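PDB 3UFC: putative CRISPR-associated endoribonuclease-like protein Cas6 from Pyrococcus furiosus, which binds CRISPR RNA and belongs to the Cas6 endoribonuclease family, within an adaptive immune system that guards the cell against viruses and other mobile genetic elements. Local coordinates for residues N21-L26 / W52-I57; P133-T138 / L232-V237; R4-L9 / D76-I81. All blocks are in the same frame, centred on the assembly; numbering follows the deposited sequence.

Contact 1 of 3, residues N21-L26 / W52-I57; sequences NYNYEL and WTFSRI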
loop_
_atom_site.group_PDB
_atom_site.type_symbol
_atom_site.label_atom_id
_atom_site.label_comp_id
_atom_site.label_asym_id
_atom_site.label_seq_id
_atom_site.Cartn_x
_atom_site.Cartn_y
_atom_site.Cartn_z
ATOM N N ASN A 21 7.404 9.723 8.071
ATOM C CA ASN A 21 6.483 8.730 8.635
ATOM C C ASN A 21 5.032 9.172 8.804
ATOM O O ASN A 21 4.543 9.296 9.928
ATOM C CB ASN A 21 7.037 8.276 9.990
ATOM C CG ASN A 21 8.520 7.960 9.931
ATOM O OD1 ASN A 21 8.936 6.980 9.317
ATOM N ND2 ASN A 21 9.330 8.804 10.562
ATOM N N TYR A 22 4.328 9.361 7.691
ATOM C CA TYR A 22 2.941 9.818 7.738
ATOM C C TYR A 22 1.889 8.729 7.542
ATOM O O TYR A 22 0.691 9.015 7.563
ATOM C CB TYR A 22 2.739 10.902 6.672
ATOM C CG TYR A 22 3.152 10.445 5.292
ATOM C CD1 TYR A 22 2.365 9.549 4.564
ATOM C CD2 TYR A 22 4.362 10.854 4.742
ATOM C CE1 TYR A 22 2.782 9.071 3.317
ATOM C CE2 TYR A 22 4.786 10.384 3.502
ATOM C CZ TYR A 22 3.995 9.493 2.797
ATOM O OH TYR A 22 4.436 9.013 1.584
ATOM N N ASN A 23 2.322 7.485 7.364
ATOM C CA ASN A 23 1.372 6.402 7.117
ATOM C C ASN A 23 0.142 6.311 8.008
ATOM O O ASN A 23 -0.980 6.300 7.507
ATOM C CB ASN A 23 2.088 5.054 7.101
ATOM C CG ASN A 23 2.858 4.834 5.823
ATOM O OD1 ASN A 23 3.919 5.420 5.617
ATOM N ND2 ASN A 23 2.312 4.002 4.938
ATOM N N TYR A 24 0.325 6.252 9.320
ATOM C CA TYR A 24 -0.835 6.128 10.195
ATOM C C TYR A 24 -1.763 7.336 10.134
ATOM O O TYR A 24 -2.984 7.187 10.203
ATOM C CB TYR A 24 -0.407 5.893 11.646
ATOM C CG TYR A 24 -1.556 5.458 12.519
ATOM C CD1 TYR A 24 -2.162 4.217 12.333
ATOM C CD2 TYR A 24 -2.050 6.287 13.522
ATOM C CE1 TYR A 24 -3.234 3.810 13.123
ATOM C CE2 TYR A 24 -3.124 5.889 14.321
ATOM C CZ TYR A 24 -3.708 4.651 14.115
ATOM O OH TYR A 24 -4.763 4.249 14.905
ATOM N N GLU A 25 -1.187 8.527 10.013
ATOM C CA GLU A 25 -1.982 9.750 9.937
ATOM C C GLU A 25 -2.807 9.779 8.647
ATOM O O GLU A 25 -3.980 10.147 8.656
ATOM C CB GLU A 25 -1.072 10.982 9.998
ATOM C CG GLU A 25 -1.846 12.292 10.080
ATOM C CD GLU A 25 -0.950 13.513 10.213
ATOM O OE1 GLU A 25 -1.494 14.617 10.431
ATOM O OE2 GLU A 25 0.288 13.374 10.095
ATOM N N LEU A 26 -2.184 9.385 7.539
ATOM C CA LEU A 26 -2.867 9.354 6.243
ATOM C C LEU A 26 -3.970 8.293 6.275
ATOM O O LEU A 26 -5.114 8.544 5.892
ATOM C CB LEU A 26 -1.854 9.048 5.133
ATOM C CG LEU A 26 -2.378 8.941 3.699
ATOM C CD1 LEU A 26 -3.248 10.153 3.359
ATOM C CD2 LEU A 26 -1.190 8.845 2.743
ATOM N N TRP A 52 -7.712 -3.617 1.288
ATOM C CA TRP A 52 -7.328 -2.575 0.340
ATOM C C TRP A 52 -5.884 -2.185 0.599
ATOM O O TRP A 52 -5.255 -2.686 1.537
ATOM C CB TRP A 52 -8.226 -1.340 0.507
ATOM C CG TRP A 52 -8.082 -0.662 1.853
ATOM C CD1 TRP A 52 -8.306 -1.222 3.081
ATOM C CD2 TRP A 52 -7.690 0.698 2.098
ATOM N NE1 TRP A 52 -8.078 -0.294 4.076
ATOM C CE2 TRP A 52 -7.700 0.891 3.500
ATOM C CE3 TRP A 52 -7.330 1.772 1.269
ATOM C CZ2 TRP A 52 -7.364 2.117 4.092
ATOM C CZ3 TRP A 52 -6.995 2.992 1.859
ATOM C CH2 TRP A 52 -7.016 3.151 3.260
ATOM N N THR A 53 -5.363 -1.286 -0.227
ATOM C CA THR A 53 -3.997 -0.812 -0.073
ATOM C C THR A 53 -3.881 0.596 -0.634
ATOM O O THR A 53 -4.780 1.069 -1.333
ATOM C CB THR A 53 -2.994 -1.717 -0.839
ATOM O OG1 THR A 53 -1.670 -1.206 -0.675
ATOM C CG2 THR A 53 -3.311 -1.745 -2.331
ATOM N N PHE A 54 -2.794 1.276 -0.292
ATOM C CA PHE A 54 -2.535 2.591 -0.848
ATOM C C PHE A 54 -1.036 2.805 -0.926
ATOM O O PHE A 54 -0.263 2.167 -0.211
ATOM C CB PHE A 54 -3.260 3.729 -0.090
ATOM C CG PHE A 54 -2.802 3.961 1.334
ATOM C CD1 PHE A 54 -3.444 3.333 2.398
ATOM C CD2 PHE A 54 -1.813 4.903 1.613
ATOM C CE1 PHE A 54 -3.116 3.648 3.728
ATOM C CE2 PHE A 54 -1.473 5.227 2.937
ATOM C CZ PHE A 54 -2.129 4.598 3.995
ATOM N N SER A 55 -0.630 3.677 -1.839
ATOM C CA SER A 55 0.776 3.962 -2.064
ATOM C C SER A 55 1.325 5.015 -1.119
ATOM O O SER A 55 0.612 5.579 -0.291
ATOM C CB SER A 55 0.970 4.483 -3.483
ATOM O OG SER A 55 0.471 5.817 -3.580
ATOM N N ARG A 56 2.618 5.261 -1.258
ATOM C CA ARG A 56 3.262 6.309 -0.499
ATOM C C ARG A 56 2.907 7.541 -1.343
ATOM O O ARG A 56 2.480 7.409 -2.497
ATOM C CB ARG A 56 4.776 6.085 -0.471
ATOM C CG ARG A 56 5.227 4.975 0.492
ATOM C CD ARG A 56 5.277 5.479 1.930
ATOM N NE ARG A 56 6.364 6.436 2.108
ATOM C CZ ARG A 56 6.527 7.210 3.175
ATOM N NH1 ARG A 56 5.669 7.147 4.184
ATOM N NH2 ARG A 56 7.539 8.065 3.221
ATOM N N ILE A 57 3.049 8.732 -0.780
ATOM C CA ILE A 57 2.740 9.931 -1.547
ATOM C C ILE A 57 3.835 10.040 -2.614
ATOM O O ILE A 57 5.019 10.121 -2.291
ATOM C CB ILE A 57 2.730 11.185 -0.632
ATOM C CG1 ILE A 57 1.602 11.062 0.398
ATOM C CG2 ILE A 57 2.538 12.445 -1.467
ATOM C CD1 ILE A 57 1.599 12.160 1.464
HETATM O O HOH W 1 6.313 10.042 0.236
HETATM O O HOH W 2 2.140 4.444 2.006
#
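In the N-terminal ferredoxin-like domain, the start of helix 23-37 is fastened to the outermost strand 53-59 by three polar side chains, Tyr22, Asn23 and Arg56. Tyr22 CG sits over its own backbone, between N and C, and the ring reaches over to the backbone of Ile57. Its OH accepts from Ile57 N at 2.8 Å in a fairly straight bond (N-H...O 161°). Water 1, in the plane of the ring at its edge, is 2.5 Å from Tyr22 OH and donates to Ile57 O at 2.8 Å. One phenol therefore serves both backbone polar atoms of Ile57, the amide directly and the carbonyl through water.

The ring is also sandwiched. On one face the Arg56 guanidinium lies almost parallel to it, the planes 7° apart, with Arg56 NH1 3.2 Å from Tyr22 CZ; on the opposite face Ile57 CD1 makes a CH-pi contact, 3.9 Å from the Tyr22 ring centroid. Tyr22 OH sits above the centre of the guanidinium, where no N-H points at it, although the positive charge probably polarises the phenol. The N-H groups are used in the guanidinium plane instead: Arg56 NH1 donates to Asn23 OD1 at 2.8 Å, somewhat bent (132°), with amide and guanidinium nearly coplanar, and Arg56 NH2 goes to Phe20 O.

Asn23 is bound at both ends of its amide, since ND2 donates to Leu232 O and, weakly, to water 2, which in turn donates weakly to Ser55 O. Ser55 OG gives its proton to Arg56 O and receives Tyr80 N. Beyond this polar cluster the contact turns apolar: Leu26 and Phe54 run antiparallel alongside one another, Leu26 CD2 resting 3.6 Å from Phe54 CE2.

Contact 2 of 3, residues P133-T138 / L232-V237; sequences PIVVRT and LGFGMV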
loop_
_atom_site.group_PDB
_atom_site.type_symbol
_atom_site.label_atom_id
_atom_site.label_comp_id
_atom_site.label_asym_id
_atom_site.label_seq_id
_atom_site.Cartn_x
_atom_site.Cartn_y
_atom_site.Cartn_z
ATOM N N PRO A 133 6.119 0.129 0.014
ATOM C CA PRO A 133 6.924 -1.028 0.436
ATOM C C PRO A 133 6.176 -2.312 0.771
ATOM O O PRO A 133 5.128 -2.285 1.403
ATOM C CB PRO A 133 7.703 -0.498 1.648
ATOM C CG PRO A 133 7.724 0.989 1.447
ATOM C CD PRO A 133 6.328 1.265 0.929
ATOM N N ILE A 134 6.732 -3.440 0.341
ATOM C CA ILE A 134 6.133 -4.735 0.631
ATOM C C ILE A 134 6.673 -5.235 1.974
ATOM O O ILE A 134 7.889 -5.288 2.198
ATOM C CB ILE A 134 6.430 -5.748 -0.493
ATOM C CG1 ILE A 134 5.541 -5.431 -1.701
ATOM C CG2 ILE A 134 6.177 -7.180 -0.009
ATOM C CD1 ILE A 134 5.817 -6.302 -2.920
ATOM N N VAL A 135 5.751 -5.582 2.864
ATOM C CA VAL A 135 6.088 -6.058 4.199
ATOM C C VAL A 135 5.767 -7.544 4.343
ATOM O O VAL A 135 4.654 -7.982 4.058
ATOM C CB VAL A 135 5.291 -5.282 5.274
ATOM C CG1 VAL A 135 5.638 -5.805 6.673
ATOM C CG2 VAL A 135 5.606 -3.785 5.177
ATOM N N VAL A 136 6.762 -8.316 4.767
ATOM C CA VAL A 136 6.597 -9.749 4.980
ATOM C C VAL A 136 7.318 -10.059 6.281
ATOM O O VAL A 136 8.525 -9.830 6.401
ATOM C CB VAL A 136 7.230 -10.582 3.844
ATOM C CG1 VAL A 136 7.043 -12.069 4.134
ATOM C CG2 VAL A 136 6.587 -10.220 2.496
ATOM N N ARG A 137 6.584 -10.581 7.255
ATOM C CA ARG A 137 7.179 -10.863 8.552
ATOM C C ARG A 137 7.074 -12.305 9.023
ATOM O O ARG A 137 6.324 -13.112 8.473
ATOM C CB ARG A 137 6.546 -9.951 9.602
ATOM C CG ARG A 137 6.609 -8.483 9.240
ATOM C CD ARG A 137 5.243 -7.837 9.341
ATOM N NE ARG A 137 4.839 -7.555 10.713
ATOM C CZ ARG A 137 5.386 -6.616 11.478
ATOM N NH1 ARG A 137 6.370 -5.863 11.012
ATOM N NH2 ARG A 137 4.933 -6.411 12.707
ATOM N N THR A 138 7.853 -12.608 10.054
ATOM C CA THR A 138 7.867 -13.922 10.668
ATOM C C THR A 138 8.045 -13.674 12.164
ATOM O O THR A 138 8.253 -12.535 12.583
ATOM C CB THR A 138 9.020 -14.793 10.127
ATOM O OG1 THR A 138 8.933 -16.104 10.698
ATOM C CG2 THR A 138 10.363 -14.184 10.463
ATOM N N LEU A 232 -2.467 -0.146 5.827
ATOM C CA LEU A 232 -1.744 0.953 6.459
ATOM C C LEU A 232 -0.895 1.678 5.421
ATOM O O LEU A 232 -0.097 2.558 5.757
ATOM C CB LEU A 232 -0.850 0.436 7.591
ATOM C CG LEU A 232 -1.564 -0.278 8.741
ATOM C CD1 LEU A 232 -0.532 -0.695 9.785
ATOM C CD2 LEU A 232 -2.615 0.640 9.358
ATOM N N GLY A 233 -1.061 1.295 4.157
ATOM C CA GLY A 233 -0.320 1.937 3.084
ATOM C C GLY A 233 0.917 1.196 2.619
ATOM O O GLY A 233 1.941 1.819 2.322
ATOM N N PHE A 234 0.820 -0.130 2.531
ATOM C CA PHE A 234 1.943 -0.958 2.110
ATOM C C PHE A 234 1.600 -1.990 1.049
ATOM O O PHE A 234 0.441 -2.367 0.879
ATOM C CB PHE A 234 2.527 -1.714 3.313
ATOM C CG PHE A 234 3.193 -0.828 4.319
ATOM C CD1 PHE A 234 2.465 -0.264 5.364
ATOM C CD2 PHE A 234 4.546 -0.530 4.201
ATOM C CE1 PHE A 234 3.080 0.594 6.286
ATOM C CE2 PHE A 234 5.173 0.325 5.114
ATOM C CZ PHE A 234 4.436 0.887 6.157
ATOM N N GLY A 235 2.630 -2.441 0.341
ATOM C CA GLY A 235 2.472 -3.489 -0.653
ATOM C C GLY A 235 1.772 -3.190 -1.959
ATOM O O GLY A 235 1.495 -4.112 -2.727
ATOM N N MET A 236 1.483 -1.926 -2.234
ATOM C CA MET A 236 0.807 -1.609 -3.484
ATOM C C MET A 236 1.806 -1.673 -4.624
ATOM O O MET A 236 2.935 -1.213 -4.488
ATOM C CB MET A 236 0.171 -0.220 -3.432
ATOM C CG MET A 236 -0.733 0.041 -4.636
ATOM S SD MET A 236 -1.642 1.590 -4.546
ATOM C CE MET A 236 -2.563 1.500 -6.158
ATOM N N VAL A 237 1.389 -2.254 -5.743
ATOM C CA VAL A 237 2.264 -2.365 -6.899
ATOM C C VAL A 237 1.564 -1.931 -8.180
ATOM O O VAL A 237 0.342 -1.811 -8.230
ATOM C CB VAL A 237 2.739 -3.825 -7.117
ATOM C CG1 VAL A 237 3.587 -4.296 -5.947
ATOM C CG2 VAL A 237 1.539 -4.732 -7.295
#
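Phe234 carries most of the side-chain packing between 232-237 and 133-138. Its CB lies 3.3 Å from Pro133 O, and CG, placed beside the backbone N and anti to the carbonyl carbon (chi1 -68°), turns the ring obliquely across Pro133 and Val135. CD2 is the crowded atom: Pro133 O approaches it in the ring plane at 3.4 Å from Phe234 CD2, Val135 CG2 comes obliquely to 3.6 Å from Phe234 CD2, and Pro133 CB follows at 4.1 Å from the same carbon. Further out, Phe234 CE2 still feels Val135 CG2 at 4.1 Å, while the ring also packs on Leu195 and Val197 of strand 183-197.

Gly233, Phe234 and Gly235 end the glycine-rich loop characteristic of the Cas6 and RAMP proteins, just ahead of strand 237-239. Gly233 has backbone angles at which a CB would press on the preceding carbonyl oxygen. Gly235, also at positive phi (72°), brings its CA beside the 133-138 backbone, and Gly235 N donates to Pro133 O at 2.7 Å from well above the carbonyl plane. The oxygen at the edge of the Phe234 ring is thus also the acceptor for Gly235 N.

Next to it, Ile134 CG1 rests 3.8 Å from Gly235 CA. Ile134 CD1 continues past the glycine to Val237 CG1, and both side chains touch Phe226.

Contact 3 of 3, residues R4-L9 / D76-I81; sequences RIEIKL and DISLYI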
loop_
_atom_site.group_PDB
_atom_site.type_symbol
_atom_site.label_atom_id
_atom_site.label_comp_id
_atom_site.label_asym_id
_atom_site.label_seq_id
_atom_site.Cartn_x
_atom_site.Cartn_y
_atom_site.Cartn_z
ATOM N N ARG A 4 -8.821 0.881 -9.039
ATOM C CA ARG A 4 -7.575 1.545 -8.708
ATOM C C ARG A 4 -7.762 3.019 -9.065
ATOM O O ARG A 4 -8.204 3.336 -10.174
ATOM C CB ARG A 4 -6.460 0.917 -9.544
ATOM C CG ARG A 4 -5.136 1.617 -9.513
ATOM C CD ARG A 4 -4.091 0.750 -10.208
ATOM N NE ARG A 4 -3.828 -0.458 -9.434
ATOM C CZ ARG A 4 -2.615 -0.863 -9.079
ATOM N NH1 ARG A 4 -1.549 -0.159 -9.437
ATOM N NH2 ARG A 4 -2.474 -1.952 -8.338
ATOM N N ILE A 5 -7.451 3.916 -8.130
ATOM C CA ILE A 5 -7.599 5.348 -8.392
ATOM C C ILE A 5 -6.352 6.162 -8.075
ATOM O O ILE A 5 -5.468 5.724 -7.332
ATOM C CB ILE A 5 -8.770 5.970 -7.589
ATOM C CG1 ILE A 5 -8.490 5.866 -6.088
ATOM C CG2 ILE A 5 -10.081 5.275 -7.943
ATOM C CD1 ILE A 5 -9.529 6.561 -5.223
ATOM N N GLU A 6 -6.295 7.354 -8.659
ATOM C CA GLU A 6 -5.192 8.275 -8.441
ATOM C C GLU A 6 -5.784 9.562 -7.893
ATOM O O GLU A 6 -6.724 10.121 -8.464
ATOM C CB GLU A 6 -4.445 8.580 -9.740
ATOM C CG GLU A 6 -3.332 9.614 -9.554
ATOM C CD GLU A 6 -2.658 10.014 -10.856
ATOM O OE1 GLU A 6 -1.727 10.843 -10.812
ATOM O OE2 GLU A 6 -3.054 9.504 -11.922
ATOM N N ILE A 7 -5.242 10.012 -6.771
ATOM C CA ILE A 7 -5.699 11.229 -6.133
ATOM C C ILE A 7 -4.583 12.255 -6.256
ATOM O O ILE A 7 -3.461 12.019 -5.804
ATOM C CB ILE A 7 -6.013 10.972 -4.649
ATOM C CG1 ILE A 7 -7.126 9.923 -4.543
ATOM C CG2 ILE A 7 -6.420 12.271 -3.957
ATOM C CD1 ILE A 7 -7.430 9.491 -3.142
ATOM N N LYS A 8 -4.879 13.376 -6.904
ATOM C CA LYS A 8 -3.887 14.432 -7.064
ATOM C C LYS A 8 -4.014 15.329 -5.847
ATOM O O LYS A 8 -5.122 15.668 -5.431
ATOM C CB LYS A 8 -4.149 15.245 -8.342
ATOM C CG LYS A 8 -4.057 14.441 -9.624
ATOM C CD LYS A 8 -2.666 13.851 -9.827
ATOM C CE LYS A 8 -1.607 14.937 -9.951
ATOM N NZ LYS A 8 -0.243 14.371 -10.137
ATOM N N LEU A 9 -2.881 15.702 -5.269
ATOM C CA LEU A 9 -2.893 16.554 -4.089
ATOM C C LEU A 9 -2.204 17.878 -4.373
ATOM O O LEU A 9 -1.201 17.931 -5.084
ATOM C CB LEU A 9 -2.183 15.855 -2.927
ATOM C CG LEU A 9 -2.746 14.496 -2.499
ATOM C CD1 LEU A 9 -1.760 13.819 -1.540
ATOM C CD2 LEU A 9 -4.113 14.687 -1.842
ATOM N N ASP A 76 3.058 18.502 -8.627
ATOM C CA ASP A 76 2.670 17.224 -9.216
ATOM C C ASP A 76 2.849 16.144 -8.147
ATOM O O ASP A 76 3.914 15.528 -8.026
ATOM C CB ASP A 76 3.546 16.943 -10.440
ATOM C CG ASP A 76 3.135 15.691 -11.179
ATOM O OD1 ASP A 76 1.919 15.450 -11.325
ATOM O OD2 ASP A 76 4.036 14.954 -11.633
ATOM N N ILE A 77 1.791 15.938 -7.367
ATOM C CA ILE A 77 1.790 14.980 -6.268
ATOM C C ILE A 77 0.604 14.036 -6.377
ATOM O O ILE A 77 -0.533 14.477 -6.521
ATOM C CB ILE A 77 1.692 15.714 -4.916
ATOM C CG1 ILE A 77 2.851 16.698 -4.774
ATOM C CG2 ILE A 77 1.686 14.713 -3.774
ATOM C CD1 ILE A 77 2.730 17.609 -3.568
ATOM N N SER A 78 0.864 12.737 -6.279
ATOM C CA SER A 78 -0.202 11.752 -6.385
ATOM C C SER A 78 -0.221 10.717 -5.267
ATOM O O SER A 78 0.817 10.358 -4.715
ATOM C CB SER A 78 -0.099 11.021 -7.727
ATOM O OG SER A 78 -0.330 11.899 -8.817
ATOM N N LEU A 79 -1.424 10.256 -4.945
ATOM C CA LEU A 79 -1.644 9.222 -3.944
ATOM C C LEU A 79 -2.512 8.180 -4.648
ATOM O O LEU A 79 -3.604 8.502 -5.129
ATOM C CB LEU A 79 -2.404 9.776 -2.736
ATOM C CG LEU A 79 -2.910 8.723 -1.741
ATOM C CD1 LEU A 79 -1.726 7.995 -1.096
ATOM C CD2 LEU A 79 -3.765 9.395 -0.673
ATOM N N TYR A 80 -2.029 6.944 -4.732
ATOM C CA TYR A 80 -2.809 5.894 -5.381
ATOM C C TYR A 80 -3.456 4.984 -4.346
ATOM O O TYR A 80 -2.867 4.677 -3.308
ATOM C CB TYR A 80 -1.928 5.073 -6.326
ATOM C CG TYR A 80 -1.210 5.918 -7.354
ATOM C CD1 TYR A 80 0.024 6.491 -7.071
ATOM C CD2 TYR A 80 -1.788 6.175 -8.601
ATOM C CE1 TYR A 80 0.671 7.301 -7.997
ATOM C CE2 TYR A 80 -1.150 6.985 -9.537
ATOM C CZ TYR A 80 0.079 7.543 -9.227
ATOM O OH TYR A 80 0.720 8.341 -10.139
ATOM N N ILE A 81 -4.680 4.564 -4.632
ATOM C CA ILE A 81 -5.423 3.698 -3.735
ATOM C C ILE A 81 -6.050 2.589 -4.571
ATOM O O ILE A 81 -6.436 2.817 -5.724
ATOM C CB ILE A 81 -6.536 4.488 -3.019
ATOM C CG1 ILE A 81 -5.917 5.621 -2.193
ATOM C CG2 ILE A 81 -7.356 3.559 -2.149
ATOM C CD1 ILE A 81 -6.938 6.482 -1.467
HETATM O O HOH W 3 -0.926 17.165 -7.724
#
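Strands 4-9 and 77-81 run antiparallel, their axes 153° apart, and the two faces of the pair are packed very differently. The face bearing Ile5, Ile7, Leu9, Ile77, Leu79 and Ile81 is buried and wholly aliphatic. Ile5 runs beside Ile81, with Ile5 CG1 3.9 Å from Ile81 CB. The closest meeting is diagonal: Ile7 slants across to Ile81 until Ile7 CD1 stands 3.5 Å from Ile81 CD1, tighter than usual for two methyls. Ile5, Ile7 and Ile81 press onto helix 86-98, whereas Leu9 and Ile77 reach Phe109 of the strand beyond.

Between the faces runs a regular backbone ladder. Ile5 with Ile81 and Ile7 with Leu79 are hydrogen-bonded pairs; Ile7 N donates to Leu79 O at 2.8 Å in the carbonyl plane, and Ile5 N meets Ile81 O almost linearly (172°). These are the first and third strands of the ferredoxin-like beta-alpha-beta-beta-alpha-beta fold, neighbours at the centre of its antiparallel sheet.

The other face is more polar; Glu6, Lys8 and Tyr80 are partly exposed, while Ser78 between them is buried. Extended Glu6 follows the Tyr80 ring outward, with Glu6 CG 3.4 Å from Tyr80 CE2. Its OE1 accepts from Ser78 OG at 2.7 Å through the anti lone pair. Ser78 OG has a second partner, about at right angles to the first: Lys8, bent at chi2 and chi3, curls over toward Ser78, its non-hydrogen-bonded partner on the other strand, and Lys8 NZ donates to Ser78 OG at 2.8 Å. The same ammonium forms a salt bridge to Asp76 OD1, 2.7 Å from Lys8 NZ and met from 36° above the carboxylate plane, and probably offsets mainly this charge. Its salt bridge to Glu6 is long, 3.9 Å from Lys8 NZ to Glu6 OE1.

From the N terminus, strand 3-11 opens the loop of contact 3, which closes only when strand 77-83 pairs with it. Contact 1 is nested inside that loop, joining the start of helix 23-37 to strand 53-59. The two share a sheet: strand 53-59 lies beside 77-83, with Ser55 N bonded to Tyr80 O. Contact 2 follows in series, opening at 133-138 and closing 94 residues later at 232-237, in the C-terminal family region. Its glycine-rich segment returns to the N-terminal half: Phe234 O and Leu232 O reach Thr53 and Asn23 of contact 1, and Val237 O receives Arg4 of contact 3.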